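Local atomic coordinates of beta-n-acetylhexosaminidase (Streptococcus pneumoniae, PDB entry 4AZI), a protein that removes terminal beta-linked N-acetylhexosamine residues from glycans, as a family 20 glycoside hydrolase module of the pneumococcal exo-beta-D-N-acetylglucosaminidase StrH. Residues Y249-Q263 with Q308-P320. The protein carries 2 engineered substitutions. Sequence-based numbering, arbitrary orientation. Where two conformers were deposited one is given.
Sequences YWSKGWWGYNLASPQ and QLASTKYPEVDLP. With OAN (O-(2-acetamido-2-deoxy D-glucopyranosylidene) amino-N-phenylcarbamate), chain C.
Pro262 lays its ring over the turn made by Leu309 to Thr312: CG sits 3.5 Å from Ala310 O, CD borders Ser311 OG, and CB meets the methyls Leu309 CD1 and Leu319 CD1, the latter at 3.7 Å. CG also rests over one face of the Tyr249 ring, offset toward its rim. Tyr249 CB meets Leu309 CD2; with CG anti to the backbone N (chi1 -158°) the ring carries OH to Ala260 O, a 2.7 Å hydrogen bond in the carbonyl plane that anchors the hydroxyl end of the ring. The methyl of Ala310 packs against the backbone of the other segment, 3.4 Å from Trp250 O, while Ser311 CB lies alongside the aliphatic part of Lys252.

The turn is type II and braced from within, since Thr312 N and Thr312 OG1 both reach Leu309 O from the same face of its plane. Polar links between the segments run through water. One water joins Tyr249 O to Ala310 N; two more tie the amide of Gln263 to Ser311, one at its carbonyl and one at OG.

Beyond, Trp250, with NE1 held by Asp229, lies under the inhibitor's acetamido methyl CAH, and Tyr257 faces its phenyl ring. The arrangement belongs to the TIM barrel of family 20 hydrolases: the loop leading into strand 321-329 packs behind the loop after strand 246-249, which supplies both residues to the inhibitor pocket.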
loop_
_atom_site.group_PDB
_atom_site.type_symbol
_atom_site.label_atom_id
_atom_site.label_comp_id
_atom_site.label_asym_id
_atom_site.label_seq_id
_atom_site.Cartn_x
_atom_site.Cartn_y
_atom_site.Cartn_z
ATOM N N TYR A 249 -4.301 -3.219 9.097
ATOM C CA TYR A 249 -4.041 -3.198 10.545
ATOM C C TYR A 249 -2.576 -3.426 10.864
ATOM O O TYR A 249 -2.033 -4.501 10.606
ATOM C CB TYR A 249 -4.916 -4.211 11.323
ATOM C CG TYR A 249 -5.041 -3.828 12.788
ATOM C CD1 TYR A 249 -3.988 -4.056 13.686
ATOM C CD2 TYR A 249 -6.190 -3.198 13.271
ATOM C CE1 TYR A 249 -4.086 -3.680 15.023
ATOM C CE2 TYR A 249 -6.289 -2.815 14.603
ATOM C CZ TYR A 249 -5.227 -3.054 15.473
ATOM O OH TYR A 249 -5.319 -2.684 16.800
ATOM N N TRP A 250 -1.941 -2.413 11.451
ATOM C CA TRP A 250 -0.506 -2.462 11.695
ATOM C C TRP A 250 -0.125 -2.452 13.161
ATOM O O TRP A 250 0.921 -2.971 13.519
ATOM C CB TRP A 250 0.189 -1.341 10.936
ATOM C CG TRP A 250 -0.151 0.011 11.477
ATOM C CD1 TRP A 250 -1.287 0.772 11.211
ATOM C CD2 TRP A 250 0.616 0.788 12.442
ATOM N NE1 TRP A 250 -1.261 1.942 11.916
ATOM C CE2 TRP A 250 -0.149 2.017 12.677
ATOM C CE3 TRP A 250 1.817 0.604 13.106
ATOM C CZ2 TRP A 250 0.296 3.003 13.537
ATOM C CZ3 TRP A 250 2.256 1.604 13.975
ATOM C CH2 TRP A 250 1.510 2.774 14.189
ATOM N N SER A 251 -0.958 -1.852 14.011
ATOM C CA SER A 251 -0.681 -1.741 15.462
ATOM C C SER A 251 -1.919 -1.278 16.243
ATOM O O SER A 251 -2.802 -0.612 15.691
ATOM C CB SER A 251 0.522 -0.806 15.716
ATOM O OG SER A 251 0.696 -0.458 17.079
ATOM N N LYS A 252 -1.984 -1.653 17.519
ATOM C CA LYS A 252 -3.045 -1.182 18.408
ATOM C C LYS A 252 -2.579 0.081 19.145
ATOM O O LYS A 252 -3.311 0.670 19.943
ATOM C CB LYS A 252 -3.464 -2.277 19.389
ATOM C CG LYS A 252 -4.684 -1.928 20.232
ATOM C CD LYS A 252 -5.172 -3.104 21.067
ATOM C CE LYS A 252 -4.455 -3.252 22.409
ATOM N NZ LYS A 252 -4.813 -2.201 23.420
ATOM N N GLY A 253 -1.353 0.482 18.863
ATOM C CA GLY A 253 -0.866 1.757 19.320
ATOM C C GLY A 253 0.103 1.667 20.470
ATOM O O GLY A 253 0.459 0.595 20.952
ATOM N N TRP A 254 0.482 2.843 20.926
ATOM C CA TRP A 254 1.568 3.042 21.852
ATOM C C TRP A 254 0.948 3.771 23.017
ATOM O O TRP A 254 -0.223 4.154 22.935
ATOM C CB TRP A 254 2.610 3.864 21.104
ATOM C CG TRP A 254 3.904 4.136 21.818
ATOM C CD1 TRP A 254 4.508 5.376 22.012
ATOM C CD2 TRP A 254 4.813 3.164 22.446
ATOM N NE1 TRP A 254 5.690 5.245 22.696
ATOM C CE2 TRP A 254 5.935 3.946 22.988
ATOM C CE3 TRP A 254 4.814 1.776 22.607
ATOM C CZ2 TRP A 254 6.994 3.347 23.661
ATOM C CZ3 TRP A 254 5.888 1.187 23.292
ATOM C CH2 TRP A 254 6.951 1.956 23.805
ATOM N N TRP A 255 1.700 3.939 24.111
ATOM C CA TRP A 255 1.231 4.680 25.289
ATOM C C TRP A 255 0.379 5.855 24.901
ATOM O O TRP A 255 0.876 6.774 24.247
ATOM C CB TRP A 255 2.424 5.210 26.071
ATOM C CG TRP A 255 3.356 4.148 26.585
ATOM C CD1 TRP A 255 4.397 3.531 25.906
ATOM C CD2 TRP A 255 3.375 3.560 27.929
ATOM N NE1 TRP A 255 5.033 2.618 26.708
ATOM C CE2 TRP A 255 4.469 2.588 27.936
ATOM C CE3 TRP A 255 2.621 3.733 29.079
ATOM C CZ2 TRP A 255 4.775 1.840 29.055
ATOM C CZ3 TRP A 255 2.936 2.968 30.199
ATOM C CH2 TRP A 255 3.989 2.045 30.185
ATOM N N GLY A 256 -0.906 5.843 25.270
ATOM C CA GLY A 256 -1.777 6.993 24.968
ATOM C C GLY A 256 -2.081 7.238 23.490
ATOM O O GLY A 256 -2.519 8.325 23.102
ATOM N N TYR A 257 -1.801 6.251 22.649
ATOM C CA TYR A 257 -2.266 6.263 21.269
ATOM C C TYR A 257 -3.211 5.073 21.242
ATOM O O TYR A 257 -2.835 3.976 20.832
ATOM C CB TYR A 257 -1.088 6.111 20.299
ATOM C CG TYR A 257 -1.375 6.461 18.846
ATOM C CD1 TYR A 257 -1.664 7.770 18.461
ATOM C CD2 TYR A 257 -1.315 5.483 17.849
ATOM C CE1 TYR A 257 -1.901 8.088 17.130
ATOM C CE2 TYR A 257 -1.554 5.797 16.517
ATOM C CZ TYR A 257 -1.848 7.097 16.166
ATOM O OH TYR A 257 -2.087 7.404 14.849
ATOM N N ASN A 258 -4.425 5.306 21.746
ATOM C CA ASN A 258 -5.360 4.248 22.156
ATOM C C ASN A 258 -6.244 3.675 21.045
ATOM O O ASN A 258 -7.474 3.783 21.092
ATOM C CB ASN A 258 -6.251 4.739 23.302
ATOM C CG ASN A 258 -5.468 5.070 24.558
ATOM O OD1 ASN A 258 -5.871 5.932 25.332
ATOM N ND2 ASN A 258 -4.354 4.379 24.773
ATOM N N LEU A 259 -5.614 3.027 20.075
ATOM C CA LEU A 259 -6.336 2.543 18.898
ATOM C C LEU A 259 -7.333 1.439 19.231
ATOM O O LEU A 259 -7.221 0.780 20.269
ATOM C CB LEU A 259 -5.346 2.092 17.817
ATOM C CG LEU A 259 -4.160 3.043 17.638
ATOM C CD1 LEU A 259 -3.212 2.563 16.537
ATOM C CD2 LEU A 259 -4.667 4.462 17.377
ATOM N N ALA A 260 -8.332 1.271 18.370
ATOM C CA ALA A 260 -9.247 0.144 18.472
ATOM C C ALA A 260 -8.465 -1.160 18.369
ATOM O O ALA A 260 -7.450 -1.236 17.672
ATOM C CB ALA A 260 -10.321 0.211 17.392
ATOM N N SER A 261 -8.918 -2.172 19.094
ATOM C CA SER A 261 -8.305 -3.482 18.997
ATOM C C SER A 261 -8.799 -4.155 17.722
ATOM O O SER A 261 -9.869 -3.794 17.208
ATOM C CB SER A 261 -8.667 -4.328 20.214
ATOM O OG SER A 261 -10.050 -4.616 20.225
ATOM N N PRO A 262 -8.029 -5.130 17.209
ATOM C CA PRO A 262 -8.514 -5.923 16.079
ATOM C C PRO A 262 -9.780 -6.685 16.459
ATOM O O PRO A 262 -10.679 -6.820 15.623
ATOM C CB PRO A 262 -7.363 -6.900 15.790
ATOM C CG PRO A 262 -6.186 -6.362 16.506
ATOM C CD PRO A 262 -6.699 -5.572 17.664
ATOM N N GLN A 263 -9.847 -7.168 17.705
ATOM C CA GLN A 263 -11.065 -7.812 18.224
ATOM C C GLN A 263 -12.275 -6.881 18.073
ATOM O O GLN A 263 -13.324 -7.287 17.551
ATOM C CB GLN A 263 -10.920 -8.204 19.703
ATOM C CG GLN A 263 -9.940 -9.331 20.003
ATOM C CD GLN A 263 -8.603 -8.826 20.530
ATOM O OE1 GLN A 263 -8.114 -7.780 20.112
ATOM N NE2 GLN A 263 -8.016 -9.567 21.464
ATOM N N GLN A 308 -1.074 -13.544 12.231
ATOM C CA GLN A 308 -1.171 -12.859 13.525
ATOM C C GLN A 308 -1.348 -11.345 13.405
ATOM O O GLN A 308 -0.462 -10.652 12.937
ATOM C CB GLN A 308 0.013 -13.203 14.419
ATOM C CG GLN A 308 -0.029 -12.511 15.764
ATOM C CD GLN A 308 0.923 -13.134 16.755
ATOM O OE1 GLN A 308 0.763 -14.293 17.141
ATOM N NE2 GLN A 308 1.917 -12.361 17.185
ATOM N N LEU A 309 -2.500 -10.836 13.830
ATOM C CA LEU A 309 -2.717 -9.391 13.847
ATOM C C LEU A 309 -1.972 -8.782 15.033
ATOM O O LEU A 309 -1.830 -9.428 16.076
ATOM C CB LEU A 309 -4.210 -9.053 13.886
ATOM C CG LEU A 309 -4.967 -9.360 12.585
ATOM C CD1 LEU A 309 -6.434 -9.624 12.852
ATOM C CD2 LEU A 309 -4.806 -8.241 11.570
ATOM N N ALA A 310 -1.473 -7.561 14.858
ATOM C CA ALA A 310 -0.729 -6.865 15.916
ATOM C C ALA A 310 -1.568 -6.752 17.180
ATOM O O ALA A 310 -2.768 -6.517 17.099
ATOM C CB ALA A 310 -0.292 -5.487 15.439
ATOM N N SER A 311 -0.913 -6.902 18.335
ATOM C CA SER A 311 -1.561 -6.920 19.667
ATOM C C SER A 311 -2.357 -8.194 19.994
ATOM O O SER A 311 -3.068 -8.249 21.007
ATOM C CB SER A 311 -2.423 -5.662 19.912
ATOM O OG SER A 311 -3.700 -5.755 19.292
ATOM N N THR A 312 -2.242 -9.218 19.146
ATOM C CA THR A 312 -2.917 -10.493 19.393
ATOM C C THR A 312 -1.954 -11.668 19.317
ATOM O O THR A 312 -0.923 -11.609 18.632
ATOM C CB THR A 312 -4.084 -10.771 18.410
ATOM O OG1 THR A 312 -3.567 -10.970 17.086
ATOM C CG2 THR A 312 -5.108 -9.639 18.416
ATOM N N LYS A 313 -2.313 -12.739 20.020
ATOM C CA LYS A 313 -1.526 -13.966 20.048
ATOM C C LYS A 313 -2.253 -15.048 19.242
ATOM O O LYS A 313 -3.314 -15.540 19.653
ATOM C CB LYS A 313 -1.299 -14.408 21.497
ATOM C CG LYS A 313 -0.486 -15.679 21.675
ATOM C CD LYS A 313 -0.286 -15.979 23.157
ATOM C CE LYS A 313 0.403 -17.315 23.384
ATOM N NZ LYS A 313 1.707 -17.360 22.668
ATOM N N TYR A 314 -1.684 -15.384 18.086
ATOM C CA TYR A 314 -2.252 -16.382 17.184
ATOM C C TYR A 314 -1.708 -17.767 17.549
ATOM O O TYR A 314 -0.512 -17.897 17.814
ATOM C CB TYR A 314 -1.893 -16.029 15.736
ATOM C CG TYR A 314 -2.479 -16.954 14.693
ATOM C CD1 TYR A 314 -3.760 -16.742 14.186
ATOM C CD2 TYR A 314 -1.741 -18.037 14.196
ATOM C CE1 TYR A 314 -4.306 -17.594 13.231
ATOM C CE2 TYR A 314 -2.273 -18.887 13.229
ATOM C CZ TYR A 314 -3.551 -18.659 12.751
ATOM O OH TYR A 314 -4.083 -19.502 11.798
ATOM N N PRO A 315 -2.566 -18.812 17.538
ATOM C CA PRO A 315 -3.962 -18.855 17.114
ATOM C C PRO A 315 -5.010 -18.651 18.210
ATOM O O PRO A 315 -6.192 -18.751 17.911
ATOM C CB PRO A 315 -4.094 -20.271 16.546
ATOM C CG PRO A 315 -3.142 -21.084 17.367
ATOM C CD PRO A 315 -2.085 -20.156 17.917
ATOM N N GLU A 316 -4.597 -18.377 19.448
ATOM C CA GLU A 316 -5.551 -18.093 20.541
ATOM C C GLU A 316 -6.599 -17.052 20.135
ATOM O O GLU A 316 -7.786 -17.200 20.429
ATOM C CB GLU A 316 -4.823 -17.653 21.822
ATOM C CG GLU A 316 -5.746 -17.270 22.982
ATOM C CD GLU A 316 -6.566 -18.434 23.529
ATOM O OE1 GLU A 316 -6.067 -19.580 23.560
ATOM O OE2 GLU A 316 -7.724 -18.206 23.944
ATOM N N VAL A 317 -6.134 -15.993 19.477
ATOM C CA VAL A 317 -6.996 -15.042 18.783
ATOM C C VAL A 317 -6.817 -15.361 17.302
ATOM O O VAL A 317 -5.682 -15.381 16.785
ATOM C CB VAL A 317 -6.605 -13.572 19.082
ATOM C CG1 VAL A 317 -7.356 -12.610 18.173
ATOM C CG2 VAL A 317 -6.865 -13.227 20.544
ATOM N N ASP A 318 -7.932 -15.654 16.637
ATOM C CA ASP A 318 -7.919 -16.035 15.233
ATOM C C ASP A 318 -9.021 -15.255 14.529
ATOM O O ASP A 318 -10.206 -15.590 14.624
ATOM C CB ASP A 318 -8.085 -17.561 15.071
ATOM C CG ASP A 318 -7.995 -18.023 13.610
ATOM O OD1 ASP A 318 -7.893 -17.165 12.702
ATOM O OD2 ASP A 318 -8.028 -19.249 13.364
ATOM N N LEU A 319 -8.603 -14.196 13.848
ATOM C CA LEU A 319 -9.497 -13.268 13.177
ATOM C C LEU A 319 -9.294 -13.313 11.664
ATOM O O LEU A 319 -8.154 -13.379 11.197
ATOM C CB LEU A 319 -9.271 -11.843 13.708
ATOM C CG LEU A 319 -9.549 -11.584 15.196
ATOM C CD1 LEU A 319 -8.971 -10.253 15.653
ATOM C CD2 LEU A 319 -11.045 -11.630 15.487
ATOM N N PRO A 320 -10.394 -13.275 10.892
ATOM C CA PRO A 320 -10.305 -13.319 9.431
ATOM C C PRO A 320 -9.462 -12.199 8.838
ATOM O O PRO A 320 -9.688 -11.015 9.100
ATOM C CB PRO A 320 -11.768 -13.202 8.985
ATOM C CG PRO A 320 -12.525 -13.829 10.109
ATOM C CD PRO A 320 -11.795 -13.397 11.351
HETATM C CAH OAN C . 0.608 3.296 9.030
HETATM C CAG OAN C . 2.089 3.509 9.378
HETATM O OAN OAN C . 2.837 2.550 9.498
HETATM N NAI OAN C . 2.462 4.780 9.542
HETATM C CAB OAN C . 3.835 5.222 9.866
HETATM C CAC OAN C . 4.663 5.309 8.583
HETATM O OAJ OAN C . 4.402 6.561 7.934
HETATM C CAD OAN C . 6.150 5.182 8.876
HETATM O OAK OAN C . 6.841 5.299 7.640
HETATM C CAE OAN C . 6.430 3.803 9.495
HETATM C CAF OAN C . 7.891 3.561 9.887
HETATM O OAM OAN C . 8.278 4.448 10.940
HETATM O OAL OAN C . 5.606 3.532 10.660
HETATM C CAA OAN C . 4.511 4.312 10.913
HETATM N NAY OAN C . 4.013 4.254 12.130
HETATM O OAQ OAN C . 4.663 3.433 13.004
HETATM C CAP OAN C . 4.612 3.842 14.307
HETATM O OAR OAN C . 5.107 3.136 15.187
HETATM N NAO OAN C . 4.017 5.021 14.546
HETATM C CAS OAN C . 3.833 5.569 15.757
HETATM C CAT OAN C . 2.547 5.992 16.094
HETATM C CAU OAN C . 2.297 6.573 17.337
HETATM C CAV OAN C . 3.335 6.732 18.253
HETATM C CAW OAN C . 4.631 6.313 17.923
HETATM C CAX OAN C . 4.883 5.734 16.676
HETATM O O HOH W 1 -1.482 -6.517 12.331
HETATM O O HOH W 2 -5.088 -9.463 22.379
HETATM O O HOH W 3 -5.550 -6.414 21.081
#